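Local atomic coordinates of inositol polyphosphate multikinase alpha (Arabidopsis thaliana, PDB entry 4FRF), a protein that phosphorylates a broad range of inositol phosphates with ATP, converting inositol 1,4,5-trisphosphate to inositol 1,3,4,5,6-pentakisphosphate. Residues S84-T94 with G120-Y129; L154-S162 with D173-Y181. One frame throughout, in Å; residues are numbered along the deposited sequence.

Contact 1: S84-T94 with G120-Y129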
ATOM      1  N   SER A  84      -6.365  22.322  17.365  1.00101.90           N
ATOM      2  CA  SER A  84      -6.501  22.221  15.912  1.00 99.58           C
ATOM      3  C   SER A  84      -6.677  20.754  15.580  1.00 97.13           C
ATOM      4  O   SER A  84      -6.010  19.905  16.164  1.00 95.52           O
ATOM      5  CB  SER A  84      -5.253  22.754  15.209  1.00 97.64           C
ATOM      6  OG  SER A  84      -5.040  24.132  15.478  1.00100.72           O
ATOM      7  N   VAL A  85      -7.568  20.457  14.642  1.00 97.41           N
ATOM      8  CA  VAL A  85      -7.881  19.068  14.285  1.00 96.44           C
ATOM      9  C   VAL A  85      -7.972  18.859  12.750  1.00 94.56           C
ATOM     10  O   VAL A  85      -8.340  19.773  12.020  1.00 95.62           O
ATOM     11  CB  VAL A  85      -9.191  18.602  14.982  1.00 98.35           C
ATOM     12  CG1 VAL A  85     -10.329  19.495  14.602  1.00101.36           C
ATOM     13  CG2 VAL A  85      -9.518  17.177  14.609  1.00 99.41           C
ATOM     14  N   MET A  86      -7.591  17.673  12.271  1.00 92.41           N
ATOM     15  CA  MET A  86      -7.711  17.344  10.828  1.00 92.11           C
ATOM     16  C   MET A  86      -8.107  15.899  10.566  1.00 90.69           C
ATOM     17  O   MET A  86      -7.561  14.982  11.165  1.00 88.58           O
ATOM     18  CB  MET A  86      -6.420  17.652  10.066  1.00 89.80           C
ATOM     19  CG  MET A  86      -6.500  17.267   8.582  1.00 90.55           C
ATOM     20  SD  MET A  86      -4.897  17.167   7.757  1.00 92.28           S
ATOM     21  CE  MET A  86      -4.773  18.827   7.107  1.00 94.97           C
ATOM     22  N   ASP A  87      -9.015  15.697   9.621  1.00 92.21           N
ATOM     23  CA  ASP A  87      -9.471  14.357   9.321  1.00 93.62           C
ATOM     24  C   ASP A  87      -9.231  13.941   7.865  1.00 93.45           C
ATOM     25  O   ASP A  87      -9.783  14.538   6.928  1.00 94.76           O
ATOM     26  CB  ASP A  87     -10.928  14.162   9.725  1.00 96.91           C
ATOM     27  CG  ASP A  87     -11.899  14.744   8.721  1.00102.73           C
ATOM     28  OD1 ASP A  87     -11.966  15.988   8.597  1.00106.71           O
ATOM     29  OD2 ASP A  87     -12.636  13.954   8.085  1.00108.46           O
ATOM     30  N   VAL A  88      -8.408  12.897   7.702  1.00 91.60           N
ATOM     31  CA  VAL A  88      -7.976  12.414   6.406  1.00 90.12           C
ATOM     32  C   VAL A  88      -8.578  11.059   6.066  1.00 91.03           C
ATOM     33  O   VAL A  88      -8.536  10.130   6.872  1.00 90.72           O
ATOM     34  CB  VAL A  88      -6.490  12.281   6.389  1.00 87.29           C
ATOM     35  CG1 VAL A  88      -5.990  12.147   4.963  1.00 84.84           C
ATOM     36  CG2 VAL A  88      -5.882  13.481   7.077  1.00 87.69           C
ATOM     37  N   LYS A  89      -9.127  10.956   4.859  1.00 93.02           N
ATOM     38  CA  LYS A  89      -9.696   9.716   4.351  1.00 94.53           C
ATOM     39  C   LYS A  89      -8.594   8.831   3.802  1.00 93.48           C
ATOM     40  O   LYS A  89      -8.004   9.126   2.757  1.00 93.72           O
ATOM     41  CB  LYS A  89     -10.688  10.031   3.247  1.00 96.68           C
ATOM     42  CG  LYS A  89     -11.936   9.198   3.284  1.00101.25           C
ATOM     43  CD  LYS A  89     -13.179  10.090   3.199  1.00106.79           C
ATOM     44  CE  LYS A  89     -14.441   9.310   3.510  1.00110.37           C
ATOM     45  NZ  LYS A  89     -15.628  10.199   3.576  1.00113.69           N
ATOM     46  N   MET A  90      -8.284   7.765   4.527  1.00 93.52           N
ATOM     47  CA  MET A  90      -7.235   6.844   4.125  1.00 91.50           C
ATOM     48  C   MET A  90      -7.737   5.850   3.114  1.00 92.94           C
ATOM     49  O   MET A  90      -8.785   5.226   3.303  1.00 94.20           O
ATOM     50  CB  MET A  90      -6.700   6.112   5.330  1.00 90.15           C
ATOM     51  CG  MET A  90      -5.763   6.944   6.128  1.00 91.72           C
ATOM     52  SD  MET A  90      -4.245   7.174   5.210  1.00 96.37           S
ATOM     53  CE  MET A  90      -3.619   8.656   5.972  1.00 97.57           C
ATOM     54  N   GLY A  91      -6.997   5.710   2.022  1.00 93.15           N
ATOM     55  CA  GLY A  91      -7.289   4.673   1.051  1.00 95.27           C
ATOM     56  C   GLY A  91      -7.030   5.065  -0.383  1.00 96.87           C
ATOM     57  O   GLY A  91      -7.586   6.056  -0.876  1.00 98.51           O
ATOM     58  N   SER A  92      -6.176   4.270  -1.045  1.00 96.80           N
ATOM     59  CA  SER A  92      -5.924   4.351  -2.490  1.00 97.92           C
ATOM     60  C   SER A  92      -7.232   4.321  -3.309  1.00100.45           C
ATOM     61  O   SER A  92      -7.311   4.892  -4.392  1.00101.18           O
ATOM     62  CB  SER A  92      -4.996   3.205  -2.904  1.00 97.32           C
ATOM     63  OG  SER A  92      -4.470   3.387  -4.214  1.00102.28           O
ATOM     64  N   ARG A  93      -8.238   3.628  -2.783  1.00102.11           N
ATOM     65  CA  ARG A  93      -9.617   3.767  -3.246  1.00106.20           C
ATOM     66  C   ARG A  93     -10.518   3.874  -2.023  1.00107.46           C
ATOM     67  O   ARG A  93     -10.108   3.552  -0.915  1.00105.59           O
ATOM     68  CB  ARG A  93     -10.037   2.556  -4.069  1.00107.57           C
ATOM     69  CG  ARG A  93      -9.940   1.254  -3.295  1.00107.51           C
ATOM     70  CD  ARG A  93     -10.827   0.169  -3.865  1.00111.24           C
ATOM     71  NE  ARG A  93     -10.857  -0.987  -2.974  1.00113.01           N
ATOM     72  CZ  ARG A  93      -9.937  -1.947  -2.952  1.00114.42           C
ATOM     73  NH1 ARG A  93      -8.915  -1.931  -3.813  1.00114.78           N
ATOM     74  NH2 ARG A  93     -10.047  -2.937  -2.081  1.00115.79           N
ATOM     75  N   THR A  94     -11.765   4.249  -2.237  1.00111.36           N
ATOM     76  CA  THR A  94     -12.693   4.420  -1.134  1.00114.27           C
ATOM     77  C   THR A  94     -13.620   3.217  -0.980  1.00117.81           C
ATOM     78  O   THR A  94     -13.945   2.811   0.139  1.00119.04           O
ATOM     79  CB  THR A  94     -13.521   5.702  -1.308  1.00116.07           C
ATOM     80  OG1 THR A  94     -12.758   6.818  -0.842  1.00112.77           O
ATOM     81  CG2 THR A  94     -14.821   5.620  -0.539  1.00118.38           C
ATOM     82  N   GLY A 120      -2.021   8.368  -1.545  1.00 75.67           N
ATOM     83  CA  GLY A 120      -2.720   7.369  -0.725  1.00 77.25           C
ATOM     84  C   GLY A 120      -4.104   7.741  -0.135  1.00 78.77           C
ATOM     85  O   GLY A 120      -4.820   6.867   0.366  1.00 79.01           O
ATOM     86  N   PHE A 121      -4.497   9.015  -0.224  1.00 79.65           N
ATOM     87  CA  PHE A 121      -5.378   9.586   0.790  1.00 80.13           C
ATOM     88  C   PHE A 121      -6.076  10.881   0.364  1.00 82.92           C
ATOM     89  O   PHE A 121      -5.946  11.314  -0.782  1.00 85.37           O
ATOM     90  CB  PHE A 121      -4.566   9.859   2.023  1.00 77.93           C
ATOM     91  CG  PHE A 121      -3.444  10.814   1.794  1.00 76.52           C
ATOM     92  CD1 PHE A 121      -2.201  10.358   1.367  1.00 75.66           C
ATOM     93  CD2 PHE A 121      -3.616  12.170   2.035  1.00 78.18           C
ATOM     94  CE1 PHE A 121      -1.142  11.240   1.179  1.00 74.68           C
ATOM     95  CE2 PHE A 121      -2.572  13.057   1.873  1.00 77.89           C
ATOM     96  CZ  PHE A 121      -1.327  12.593   1.432  1.00 78.90           C
ATOM     97  N   ARG A 122      -6.760  11.529   1.316  1.00 82.41           N
ATOM     98  CA  ARG A 122      -7.621  12.679   1.010  1.00 84.14           C
ATOM     99  C   ARG A 122      -7.971  13.518   2.259  1.00 85.02           C
ATOM    100  O   ARG A 122      -8.811  13.112   3.070  1.00 85.81           O
ATOM    101  CB  ARG A 122      -8.914  12.193   0.364  1.00 85.64           C
ATOM    102  CG  ARG A 122      -9.596  13.211  -0.521  1.00 88.88           C
ATOM    103  CD  ARG A 122     -11.106  12.935  -0.675  1.00 91.33           C
ATOM    104  NE  ARG A 122     -11.443  11.514  -0.735  1.00 91.42           N
ATOM    105  CZ  ARG A 122     -12.643  11.039  -1.076  1.00 98.93           C
ATOM    106  NH1 ARG A 122     -13.625  11.864  -1.416  1.00105.45           N
ATOM    107  NH2 ARG A 122     -12.864   9.735  -1.089  1.00102.34           N
ATOM    108  N   ILE A 123      -7.377  14.704   2.380  1.00 83.96           N
ATOM    109  CA  ILE A 123      -7.738  15.618   3.459  1.00 83.88           C
ATOM    110  C   ILE A 123      -9.210  16.034   3.329  1.00 87.16           C
ATOM    111  O   ILE A 123      -9.617  16.596   2.311  1.00 89.16           O
ATOM    112  CB  ILE A 123      -6.857  16.846   3.451  1.00 83.61           C
ATOM    113  CG1 ILE A 123      -5.412  16.443   3.662  1.00 77.91           C
ATOM    114  CG2 ILE A 123      -7.278  17.783   4.526  1.00 85.06           C
ATOM    115  CD1 ILE A 123      -4.449  17.531   3.378  1.00 77.42           C
ATOM    116  N   SER A 124     -10.011  15.684   4.336  1.00 87.71           N
ATOM    117  CA  SER A 124     -11.474  15.798   4.253  1.00 90.46           C
ATOM    118  C   SER A 124     -11.931  17.057   4.947  1.00 92.91           C
ATOM    119  O   SER A 124     -13.053  17.542   4.735  1.00 96.06           O
ATOM    120  CB  SER A 124     -12.148  14.599   4.921  1.00 90.00           C
ATOM    121  OG  SER A 124     -12.137  13.461   4.083  1.00 92.65           O
ATOM    122  N   GLY A 125     -11.083  17.544   5.836  1.00 90.99           N
ATOM    123  CA  GLY A 125     -11.381  18.707   6.588  1.00 92.13           C
ATOM    124  C   GLY A 125     -10.357  18.897   7.666  1.00 91.21           C
ATOM    125  O   GLY A 125      -9.672  17.949   8.066  1.00 87.83           O
ATOM    126  N   PHE A 126     -10.234  20.141   8.112  1.00 93.82           N
ATOM    127  CA  PHE A 126      -9.434  20.483   9.254  1.00 93.98           C
ATOM    128  C   PHE A 126      -9.992  21.746   9.839  1.00 97.73           C
ATOM    129  O   PHE A 126     -10.866  22.369   9.237  1.00100.61           O
ATOM    130  CB  PHE A 126      -7.977  20.691   8.847  1.00 92.75           C
ATOM    131  CG  PHE A 126      -7.757  21.847   7.903  1.00 95.76           C
ATOM    132  CD1 PHE A 126      -7.428  23.093   8.384  1.00 98.49           C
ATOM    133  CD2 PHE A 126      -7.782  21.657   6.535  1.00 97.47           C
ATOM    134  CE1 PHE A 126      -7.183  24.138   7.524  1.00100.78           C
ATOM    135  CE2 PHE A 126      -7.543  22.712   5.673  1.00 99.67           C
ATOM    136  CZ  PHE A 126      -7.253  23.953   6.176  1.00100.23           C
ATOM    137  N   GLU A 127      -9.539  22.073  11.052  1.00 98.04           N
ATOM    138  CA  GLU A 127      -9.846  23.336  11.721  1.00100.89           C
ATOM    139  C   GLU A 127      -8.623  23.769  12.538  1.00100.21           C
ATOM    140  O   GLU A 127      -8.058  22.980  13.299  1.00 98.94           O
ATOM    141  CB  GLU A 127     -11.058  23.183  12.633  1.00103.60           C
ATOM    142  CG  GLU A 127     -11.324  24.400  13.521  1.00108.98           C
ATOM    143  CD  GLU A 127     -12.403  24.145  14.556  1.00113.01           C
ATOM    144  OE1 GLU A 127     -12.445  23.004  15.069  1.00111.54           O
ATOM    145  OE2 GLU A 127     -13.197  25.086  14.866  1.00116.04           O
ATOM    146  N   VAL A 128      -8.212  25.017  12.368  1.00101.15           N
ATOM    147  CA  VAL A 128      -6.900  25.452  12.836  1.00 99.67           C
ATOM    148  C   VAL A 128      -6.971  26.799  13.567  1.00104.05           C
ATOM    149  O   VAL A 128      -7.889  27.584  13.342  1.00107.93           O
ATOM    150  CB  VAL A 128      -5.910  25.496  11.662  1.00 96.44           C
ATOM    151  CG1 VAL A 128      -4.862  26.571  11.862  1.00 97.72           C
ATOM    152  CG2 VAL A 128      -5.278  24.158  11.503  1.00 91.02           C
ATOM    153  N   TYR A 129      -6.024  27.055  14.462  1.00104.62           N
ATOM    154  CA  TYR A 129      -6.125  28.217  15.357  1.00109.08           C
ATOM    155  C   TYR A 129      -5.002  29.252  15.158  1.00110.85           C
ATOM    156  O   TYR A 129      -3.937  29.156  15.770  1.00110.83           O
ATOM    157  CB  TYR A 129      -6.197  27.747  16.821  1.00109.44           C
ATOM    158  CG  TYR A 129      -6.150  28.857  17.844  1.00112.91           C
ATOM    159  CD1 TYR A 129      -7.210  29.754  17.981  1.00114.97           C
ATOM    160  CD2 TYR A 129      -5.065  28.991  18.702  1.00112.57           C
ATOM    161  CE1 TYR A 129      -7.157  30.774  18.905  1.00117.56           C
ATOM    162  CE2 TYR A 129      -5.014  30.013  19.643  1.00114.63           C
ATOM    163  CZ  TYR A 129      -6.058  30.895  19.735  1.00117.44           C
ATOM    164  OH  TYR A 129      -6.014  31.891  20.676  1.00125.18           O
TER
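The carbonyl O of Asp87 is gripped by two successive amides of the facing strand: Ser124 N donates to it at 2.8 Å, lying in the carbonyl plane, and Gly125 N adds a weak bond at 3.5 Å. The return bond, from Asp87 N to Gly125 O, is 2.8 Å long and nearly straight, at 167°. The Asp87 carboxylate leans toward the bulge, with OD2 3.3 Å from Ser124 CB, and Arg141 holds it in a salt bridge. Two residues facing one make this a classic beta bulge within the antiparallel pairing of 84-90 with 121-129. Toward Ser84 the regular pattern continues, with Val85 and Glu127 exchanging both backbone bonds; at the other end Lys89 N binds Arg122 O and Gly91 N binds Gly120 O. Strand 84-90 and the turn after it carry Asp87, Lys89 and Gly91 of the PxxxDxKxG signature of inositol phosphate kinases, which in relatives serves the inositol phosphate site. Lys89 lays its CD over one face of the Arg122 guanidinium, near the rim. At the edge of that group, in its plane, Thr94 OG1 lies 2.9 Å from Arg122 NH2, and Asp111 supplies a salt bridge to the same nitrogen. The opposite face of the sheet is apolar. Met86 starts with CG opposite its backbone N (chi1 178°) and turns at chi3 (-93°), which brings CE to 3.7 Å from Ile123 CG2. Its CB meets Phe126 CB at 3.6 Å, while Val88 CG1 approaches Phe121 CD2 obliquely at 3.8 Å. Helix 149-158 covers Met86, Ile123 and Phe126, whereas Phe258 of helix 249-265 packs on Val88 and Met90 and meets the Phe121 ring edge-to-face.

Contact 2: L154-S162 with D173-Y181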
ATOM      1  N   LEU A 154       0.595  21.504   0.850  1.00 90.56           N
ATOM      2  CA  LEU A 154       0.481  22.831   1.447  1.00 92.78           C
ATOM      3  C   LEU A 154      -0.444  22.796   2.652  1.00 92.60           C
ATOM      4  O   LEU A 154      -0.108  23.297   3.724  1.00 93.38           O
ATOM      5  CB  LEU A 154      -0.040  23.840   0.423  1.00 95.99           C
ATOM      6  CG  LEU A 154      -0.193  25.279   0.918  1.00 98.97           C
ATOM      7  CD1 LEU A 154       1.136  26.008   0.851  1.00100.64           C
ATOM      8  CD2 LEU A 154      -1.244  26.004   0.107  1.00102.04           C
ATOM      9  N   THR A 155      -1.621  22.215   2.465  1.00 91.41           N
ATOM     10  CA  THR A 155      -2.568  22.086   3.541  1.00 91.72           C
ATOM     11  C   THR A 155      -1.942  21.411   4.747  1.00 89.88           C
ATOM     12  O   THR A 155      -2.086  21.884   5.878  1.00 91.16           O
ATOM     13  CB  THR A 155      -3.749  21.284   3.112  1.00 91.27           C
ATOM     14  OG1 THR A 155      -4.345  21.911   1.976  1.00 95.36           O
ATOM     15  CG2 THR A 155      -4.760  21.201   4.240  1.00 91.66           C
ATOM     16  N   LEU A 156      -1.232  20.314   4.502  1.00 87.05           N
ATOM     17  CA  LEU A 156      -0.604  19.554   5.576  1.00 84.98           C
ATOM     18  C   LEU A 156       0.430  20.374   6.291  1.00 85.67           C
ATOM     19  O   LEU A 156       0.874  20.012   7.371  1.00 85.17           O
ATOM     20  CB  LEU A 156       0.037  18.288   5.039  1.00 82.49           C
ATOM     21  CG  LEU A 156      -0.916  17.115   4.850  1.00 82.39           C
ATOM     22  CD1 LEU A 156      -0.201  16.002   4.142  1.00 83.04           C
ATOM     23  CD2 LEU A 156      -1.418  16.638   6.181  1.00 84.83           C
ATOM     24  N   ARG A 157       0.839  21.468   5.669  1.00 87.81           N
ATOM     25  CA  ARG A 157       1.821  22.346   6.270  1.00 90.02           C
ATOM     26  C   ARG A 157       1.128  23.515   6.963  1.00 92.98           C
ATOM     27  O   ARG A 157       1.585  23.997   7.999  1.00 93.88           O
ATOM     28  CB  ARG A 157       2.803  22.849   5.218  1.00 90.66           C
ATOM     29  CG  ARG A 157       4.066  23.439   5.809  1.00 95.18           C
ATOM     30  CD  ARG A 157       4.909  24.089   4.747  1.00100.42           C
ATOM     31  NE  ARG A 157       5.172  23.172   3.648  1.00100.04           N
ATOM     32  CZ  ARG A 157       6.276  22.443   3.540  1.00101.12           C
ATOM     33  NH1 ARG A 157       7.226  22.535   4.471  1.00100.03           N
ATOM     34  NH2 ARG A 157       6.437  21.627   2.497  1.00100.40           N
ATOM     35  N   LYS A 158       0.024  23.966   6.379  1.00 94.51           N
ATOM     36  CA  LYS A 158      -0.831  24.919   7.040  1.00 97.84           C
ATOM     37  C   LYS A 158      -1.197  24.358   8.399  1.00 97.49           C
ATOM     38  O   LYS A 158      -1.055  25.030   9.427  1.00 99.22           O
ATOM     39  CB  LYS A 158      -2.101  25.139   6.226  1.00 99.45           C
ATOM     40  CG  LYS A 158      -1.989  26.184   5.129  1.00102.38           C
ATOM     41  CD  LYS A 158      -3.279  26.229   4.317  1.00104.97           C
ATOM     42  CE  LYS A 158      -3.379  27.489   3.479  1.00109.54           C
ATOM     43  NZ  LYS A 158      -4.559  27.431   2.570  1.00111.97           N
ATOM     44  N   PHE A 159      -1.595  23.088   8.404  1.00 95.13           N
ATOM     45  CA  PHE A 159      -2.097  22.437   9.605  1.00 94.81           C
ATOM     46  C   PHE A 159      -1.150  22.576  10.808  1.00 95.13           C
ATOM     47  O   PHE A 159      -1.571  22.405  11.953  1.00 95.80           O
ATOM     48  CB  PHE A 159      -2.395  20.964   9.324  1.00 92.05           C
ATOM     49  CG  PHE A 159      -2.927  20.223  10.508  1.00 92.28           C
ATOM     50  CD1 PHE A 159      -4.247  20.346  10.876  1.00 93.91           C
ATOM     51  CD2 PHE A 159      -2.099  19.403  11.260  1.00 92.03           C
ATOM     52  CE1 PHE A 159      -4.736  19.686  11.996  1.00 95.83           C
ATOM     53  CE2 PHE A 159      -2.582  18.741  12.380  1.00 92.25           C
ATOM     54  CZ  PHE A 159      -3.902  18.883  12.745  1.00 94.39           C
ATOM     55  N   VAL A 160       0.117  22.893  10.545  1.00 94.59           N
ATOM     56  CA  VAL A 160       1.100  23.047  11.616  1.00 95.42           C
ATOM     57  C   VAL A 160       1.759  24.419  11.619  1.00 98.35           C
ATOM     58  O   VAL A 160       2.931  24.549  11.984  1.00 97.82           O
ATOM     59  CB  VAL A 160       2.194  21.960  11.561  1.00 92.70           C
ATOM     60  CG1 VAL A 160       1.678  20.662  12.153  1.00 91.98           C
ATOM     61  CG2 VAL A 160       2.690  21.758  10.132  1.00 90.49           C
ATOM     62  N   SER A 161       1.001  25.441  11.239  1.00101.58           N
ATOM     63  CA  SER A 161       1.506  26.813  11.271  1.00105.63           C
ATOM     64  C   SER A 161       0.731  27.682  12.274  1.00109.54           C
ATOM     65  O   SER A 161      -0.341  27.303  12.740  1.00109.80           O
ATOM     66  CB  SER A 161       1.443  27.433   9.876  1.00106.28           C
ATOM     67  OG  SER A 161       1.942  26.531   8.903  1.00103.06           O
ATOM     68  N   SER A 162       1.283  28.843  12.608  1.00113.32           N
ATOM     69  CA  SER A 162       0.555  29.826  13.414  1.00118.10           C
ATOM     70  C   SER A 162      -0.160  30.840  12.521  1.00121.74           C
ATOM     71  O   SER A 162      -0.976  31.617  12.990  1.00125.28           O
ATOM     72  CB  SER A 162       1.494  30.540  14.382  1.00119.79           C
ATOM     73  OG  SER A 162       2.659  30.992  13.716  1.00119.35           O
ATOM     74  N   ASP A 173       4.071  29.900   5.257  1.00122.50           N
ATOM     75  CA  ASP A 173       3.569  29.174   6.431  1.00119.69           C
ATOM     76  C   ASP A 173       4.692  28.821   7.403  1.00117.96           C
ATOM     77  O   ASP A 173       5.765  28.387   6.984  1.00117.61           O
ATOM     78  CB  ASP A 173       2.856  27.895   5.991  1.00116.53           C
ATOM     79  CG  ASP A 173       2.148  28.051   4.657  1.00117.96           C
ATOM     80  OD1 ASP A 173       1.597  29.139   4.397  1.00119.60           O
ATOM     81  OD2 ASP A 173       2.147  27.082   3.863  1.00118.32           O
ATOM     82  N   SER A 174       4.417  28.922   8.701  1.00117.40           N
ATOM     83  CA  SER A 174       5.436  28.628   9.721  1.00115.80           C
ATOM     84  C   SER A 174       5.492  27.133  10.120  1.00111.82           C
ATOM     85  O   SER A 174       5.167  26.229   9.310  1.00109.82           O
ATOM     86  CB  SER A 174       5.219  29.497  10.964  1.00118.74           C
ATOM     87  OG  SER A 174       3.853  29.852  11.105  1.00118.09           O
ATOM     88  N   ALA A 175       5.934  26.879  11.359  1.00110.79           N
ATOM     89  CA  ALA A 175       5.964  25.506  11.866  1.00105.93           C
ATOM     90  C   ALA A 175       5.756  25.346  13.385  1.00105.94           C
ATOM     91  O   ALA A 175       6.362  26.055  14.205  1.00106.57           O
ATOM     92  CB  ALA A 175       7.254  24.797  11.427  1.00103.30           C
ATOM     93  N   PHE A 176       4.753  24.534  13.716  1.00104.17           N
ATOM     94  CA  PHE A 176       4.776  23.694  14.900  1.00103.03           C
ATOM     95  C   PHE A 176       5.119  22.270  14.411  1.00 99.47           C
ATOM     96  O   PHE A 176       4.867  21.273  15.103  1.00 97.57           O
ATOM     97  CB  PHE A 176       3.405  23.675  15.581  1.00104.17           C
ATOM     98  CG  PHE A 176       2.871  25.033  15.939  1.00107.14           C
ATOM     99  CD1 PHE A 176       1.729  25.529  15.316  1.00107.53           C
ATOM    100  CD2 PHE A 176       3.451  25.778  16.959  1.00109.81           C
ATOM    101  CE1 PHE A 176       1.208  26.764  15.663  1.00110.43           C
ATOM    102  CE2 PHE A 176       2.918  27.018  17.333  1.00113.45           C
ATOM    103  CZ  PHE A 176       1.801  27.510  16.682  1.00114.09           C
ATOM    104  N   ALA A 177       5.649  22.195  13.185  1.00 97.78           N
ATOM    105  CA  ALA A 177       5.940  20.931  12.525  1.00 93.32           C
ATOM    106  C   ALA A 177       6.860  20.066  13.366  1.00 91.91           C
ATOM    107  O   ALA A 177       6.622  18.871  13.545  1.00 90.17           O
ATOM    108  CB  ALA A 177       6.547  21.181  11.176  1.00 92.62           C
ATOM    109  N   SER A 178       7.888  20.679  13.918  1.00 92.93           N
ATOM    110  CA  SER A 178       8.828  19.951  14.743  1.00 92.94           C
ATOM    111  C   SER A 178       8.224  19.365  16.051  1.00 93.20           C
ATOM    112  O   SER A 178       8.780  18.437  16.626  1.00 92.62           O
ATOM    113  CB  SER A 178      10.051  20.821  15.039  1.00 95.26           C
ATOM    114  OG  SER A 178      10.769  20.324  16.149  1.00 97.84           O
ATOM    115  N   SER A 179       7.097  19.893  16.514  1.00 94.83           N
ATOM    116  CA  SER A 179       6.528  19.399  17.786  1.00 95.68           C
ATOM    117  C   SER A 179       5.189  18.674  17.640  1.00 94.31           C
ATOM    118  O   SER A 179       4.792  17.918  18.514  1.00 94.33           O
ATOM    119  CB  SER A 179       6.423  20.513  18.819  1.00 98.68           C
ATOM    120  OG  SER A 179       5.837  21.648  18.240  1.00101.07           O
ATOM    121  N   VAL A 180       4.511  18.882  16.525  1.00 93.47           N
ATOM    122  CA  VAL A 180       3.343  18.083  16.223  1.00 92.50           C
ATOM    123  C   VAL A 180       3.742  16.833  15.430  1.00 90.57           C
ATOM    124  O   VAL A 180       3.438  15.707  15.832  1.00 90.72           O
ATOM    125  CB  VAL A 180       2.312  18.876  15.430  1.00 93.09           C
ATOM    126  CG1 VAL A 180       1.170  17.978  15.016  1.00 92.03           C
ATOM    127  CG2 VAL A 180       1.804  20.016  16.245  1.00 96.19           C
ATOM    128  N   TYR A 181       4.433  17.034  14.308  1.00 89.08           N
ATOM    129  CA  TYR A 181       4.755  15.936  13.410  1.00 86.01           C
ATOM    130  C   TYR A 181       5.961  15.183  13.936  1.00 85.79           C
ATOM    131  O   TYR A 181       5.919  13.964  14.132  1.00 84.84           O
ATOM    132  CB  TYR A 181       5.040  16.465  12.000  1.00 84.49           C
ATOM    133  CG  TYR A 181       3.806  16.901  11.228  1.00 83.48           C
ATOM    134  CD1 TYR A 181       3.907  17.785  10.163  1.00 82.25           C
ATOM    135  CD2 TYR A 181       2.542  16.427  11.565  1.00 82.47           C
ATOM    136  CE1 TYR A 181       2.786  18.173   9.442  1.00 80.24           C
ATOM    137  CE2 TYR A 181       1.419  16.810  10.846  1.00 81.78           C
ATOM    138  CZ  TYR A 181       1.553  17.680   9.784  1.00 81.22           C
ATOM    139  OH  TYR A 181       0.449  18.049   9.059  1.00 84.10           O
TER
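Tyr181 reaches across to the last turn of helix 149-158 and donates its hydroxyl to the backbone of Leu156, with OH 2.6 Å from O, in the carbonyl plane and on a lone pair. The same ring receives Val160 on one face: CG1 stands 3.9 Å from the Tyr181 centroid, 14° off the normal, a CH-pi contact. Val160 is the centre of the packed part. Its CG1 also touches Val180 CB at 3.8 Å, and its CG2, placed between backbone N and carbonyl carbon (chi1 -79° for CG1), meets Tyr181 CE1 at 3.7 Å and Ala177 CB. Replacing Tyr181 by a leucine would remove ring and hydroxyl alike and would probably leave the Leu156 carbonyl without this donor and Val160 without the flat surface it lies on. Backbone meets backbone where Phe176, at the N-cap position of helix 177-180, gives a nearly straight bond from its N to Val160 O; the Phe176 ring then turns its edge to Ser161, with CE1 3.4 Å from O. Ser161 OG, in the loop beyond, folds back onto the preceding helix, 2.7 Å from Arg157 O, which Val160 N reaches from the opposite face of the carbonyl plane. The side holding Asp173 is looser and nearer solvent. Its carboxylate crosses Leu154 at about a right angle, OD2 3.4 Å from CD1, and Arg157 NE stays 4.9 Å from that oxygen, too far for a salt bridge. Away from this rim, Leu156 packs on Phe258 and Phe261 and Tyr181 on Ile262, all of helix 249-265. Tyr215 of strand 209-216 meets Phe159, Phe176 and Val180, while Thr155 faces Ile123 and Phe126 of strand 121-130.

Contact 1 is core, lying near the centre of the chain, where two neighbouring strands of the five-stranded antiparallel sheet are joined mainly by backbone bonds. Contact 2 lies farther out, partly buried, and ties a helix end to a loop and a short helix; a few backbone and hydroxyl bonds surround one apolar cluster, and its far rim, around Leu154 and Asp173, lies nearer solvent. The two meet directly: Phe159 CE1 comes within 3.3 Å of Met86 CB, and Thr155 CG2 within 3.5 Å of Phe126 CE2. Segment 154-162 thus covers part of the apolar face of the sheet, around Met86 and Phe126, while the charged Asp87, Lys89, Arg122 and Glu127 lie on the other. Helix 249-265 touches both contacts.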